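Side-chain contact in ubiquitin-activating enzyme E1-like (Saccharomyces cerevisiae, PDB 3ONH), which forms, with AOS1, the dimeric E1 enzyme that activates the ubiquitin-like protein SMT3 (SUMO) at the expense of ATP, this fragment being its ubiquitin-fold domain: residues Ser23-Leu28 with Ile39-Ala44. Numbering follows the deposited sequence.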
loop_
_atom_site.group_PDB
_atom_site.type_symbol
_atom_site.label_atom_id
_atom_site.label_comp_id
_atom_site.label_asym_id
_atom_site.label_seq_id
_atom_site.Cartn_x
_atom_site.Cartn_y
_atom_site.Cartn_z
ATOM N N SER A 23 -8.692 4.943 0.116
ATOM C CA SER A 23 -8.195 6.299 -0.064
ATOM C C SER A 23 -7.225 6.671 1.048
ATOM O O SER A 23 -6.192 7.289 0.800
ATOM C CB SER A 23 -9.356 7.295 -0.109
ATOM O OG SER A 23 -10.217 7.133 1.004
ATOM N N ASP A 24 -7.565 6.295 2.277
ATOM C CA ASP A 24 -6.720 6.606 3.420
ATOM C C ASP A 24 -5.436 5.787 3.396
ATOM O O ASP A 24 -4.373 6.272 3.769
ATOM C CB ASP A 24 -7.479 6.394 4.730
ATOM C CG ASP A 24 -8.491 7.487 4.992
ATOM O OD1 ASP A 24 -8.325 8.592 4.442
ATOM O OD2 ASP A 24 -9.450 7.244 5.750
ATOM N N PHE A 25 -5.538 4.544 2.951
ATOM C CA PHE A 25 -4.377 3.674 2.890
ATOM C C PHE A 25 -3.350 4.236 1.919
ATOM O O PHE A 25 -2.144 4.225 2.186
ATOM C CB PHE A 25 -4.803 2.270 2.476
ATOM C CG PHE A 25 -3.796 1.207 2.812
ATOM C CD1 PHE A 25 -3.419 0.987 4.126
ATOM C CD2 PHE A 25 -3.247 0.413 1.818
ATOM C CE1 PHE A 25 -2.505 0.005 4.442
ATOM C CE2 PHE A 25 -2.326 -0.572 2.129
ATOM C CZ PHE A 25 -1.958 -0.778 3.445
ATOM N N VAL A 26 -3.842 4.739 0.792
ATOM C CA VAL A 26 -2.992 5.330 -0.234
ATOM C C VAL A 26 -2.232 6.578 0.234
ATOM O O VAL A 26 -1.029 6.719 -0.005
ATOM C CB VAL A 26 -3.816 5.683 -1.477
ATOM C CG1 VAL A 26 -3.012 6.546 -2.413
ATOM C CG2 VAL A 26 -4.273 4.412 -2.176
ATOM N N VAL A 27 -2.943 7.497 0.869
ATOM C CA VAL A 27 -2.324 8.672 1.463
ATOM C C VAL A 27 -1.232 8.268 2.455
ATOM O O VAL A 27 -0.121 8.802 2.420
ATOM C CB VAL A 27 -3.370 9.534 2.194
ATOM C CG1 VAL A 27 -2.729 10.806 2.717
ATOM C CG2 VAL A 27 -4.526 9.865 1.264
ATOM N N LEU A 28 -1.559 7.307 3.315
ATOM C CA LEU A 28 -0.658 6.806 4.349
ATOM C C LEU A 28 0.661 6.326 3.765
ATOM O O LEU A 28 1.736 6.688 4.235
ATOM C CB LEU A 28 -1.324 5.634 5.062
ATOM C CG LEU A 28 -1.057 5.395 6.548
ATOM C CD1 LEU A 28 -1.502 3.992 6.915
ATOM C CD2 LEU A 28 0.404 5.593 6.892
ATOM N N ILE A 39 0.295 7.718 -8.349
ATOM C CA ILE A 39 0.801 6.467 -7.820
ATOM C C ILE A 39 0.038 5.275 -8.392
ATOM O O ILE A 39 -1.016 5.435 -9.015
ATOM C CB ILE A 39 0.688 6.467 -6.285
ATOM C CG1 ILE A 39 2.059 6.262 -5.665
ATOM C CG2 ILE A 39 -0.363 5.471 -5.790
ATOM C CD1 ILE A 39 3.016 7.355 -6.013
ATOM N N SER A 40 0.589 4.083 -8.188
ATOM C CA SER A 40 -0.084 2.843 -8.559
ATOM C C SER A 40 -0.071 1.887 -7.378
ATOM O O SER A 40 0.967 1.680 -6.760
ATOM C CB SER A 40 0.622 2.183 -9.747
ATOM O OG SER A 40 -0.320 1.625 -10.643
ATOM N N LEU A 41 -1.229 1.310 -7.070
ATOM C CA LEU A 41 -1.352 0.304 -6.017
ATOM C C LEU A 41 -1.948 -0.970 -6.598
ATOM O O LEU A 41 -3.100 -1.000 -7.022
ATOM C CB LEU A 41 -2.215 0.818 -4.866
ATOM C CG LEU A 41 -2.145 0.039 -3.545
ATOM C CD1 LEU A 41 -2.688 0.876 -2.402
ATOM C CD2 LEU A 41 -2.890 -1.282 -3.627
ATOM N N LEU A 42 -1.144 -2.023 -6.605
ATOM C CA LEU A 42 -1.528 -3.291 -7.193
ATOM C C LEU A 42 -1.505 -4.395 -6.133
ATOM O O LEU A 42 -0.647 -4.400 -5.255
ATOM C CB LEU A 42 -0.550 -3.627 -8.316
ATOM C CG LEU A 42 -0.668 -4.977 -9.015
ATOM C CD1 LEU A 42 -1.639 -4.893 -10.168
ATOM C CD2 LEU A 42 0.696 -5.409 -9.513
ATOM N N ASP A 43 -2.457 -5.317 -6.199
ATOM C CA ASP A 43 -2.316 -6.563 -5.457
ATOM C C ASP A 43 -1.289 -7.402 -6.221
ATOM O O ASP A 43 -1.567 -7.892 -7.312
ATOM C CB ASP A 43 -3.663 -7.294 -5.331
ATOM C CG ASP A 43 -3.599 -8.498 -4.389
ATOM O OD1 ASP A 43 -2.487 -8.997 -4.144
ATOM O OD2 ASP A 43 -4.656 -8.950 -3.888
ATOM N N ALA A 44 -0.086 -7.533 -5.675
ATOM C CA ALA A 44 0.947 -8.308 -6.353
ATOM C C ALA A 44 0.664 -9.813 -6.256
ATOM O O ALA A 44 1.121 -10.589 -7.094
ATOM C CB ALA A 44 2.335 -7.966 -5.816
#
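The backbone of Leu41 is hydrogen-bonded to Leu50 and Phe51 on strand 48-52, which fixes the residue in the sheet while its side chain rises toward helix 22-33 and meets Val26 and Phe25. The methyl CD1 of Leu41 does the touching: it lies 3.9 Å from Val26 CG2 and 4.3 Å from Phe25 CD2. It comes to the phenyl ring at the edge, near the ring plane, so the pair is not a CH-pi contact over a face. CG of Leu41 stands anti to the backbone N (chi1 -165°), and from there CD1 reaches the helix. Val26 divides its two methyls between the strand residues: CG2 takes Leu41, while CG1, anti to the backbone N (chi1 168°), is directed to Ile39 and lies 4.4 Å from its CG2. Ile39 and Leu41 alternate with Ser40 along the strand and thus share the face under the helix. Helix and strand segments run at 119° to each other, their axes 10.4 Å apart at closest approach. Phe51 also touches Val26, and Phe76 of strand 73-78 packs against both Ile39 and Leu41. A helix packed on the face of a mixed beta-sheet, here helix 22-33, is the beta-grasp arrangement of ubiquitin-fold domains, and this buried contact joins it to strand 39-43 in the core. Every touching group is a hydrocarbon, and the two segments bury 134 Å² together; the direct contact therefore rests on dispersion and the burial of apolar surface, with neighbouring side chains such as Phe51 and Phe76 completing the packing.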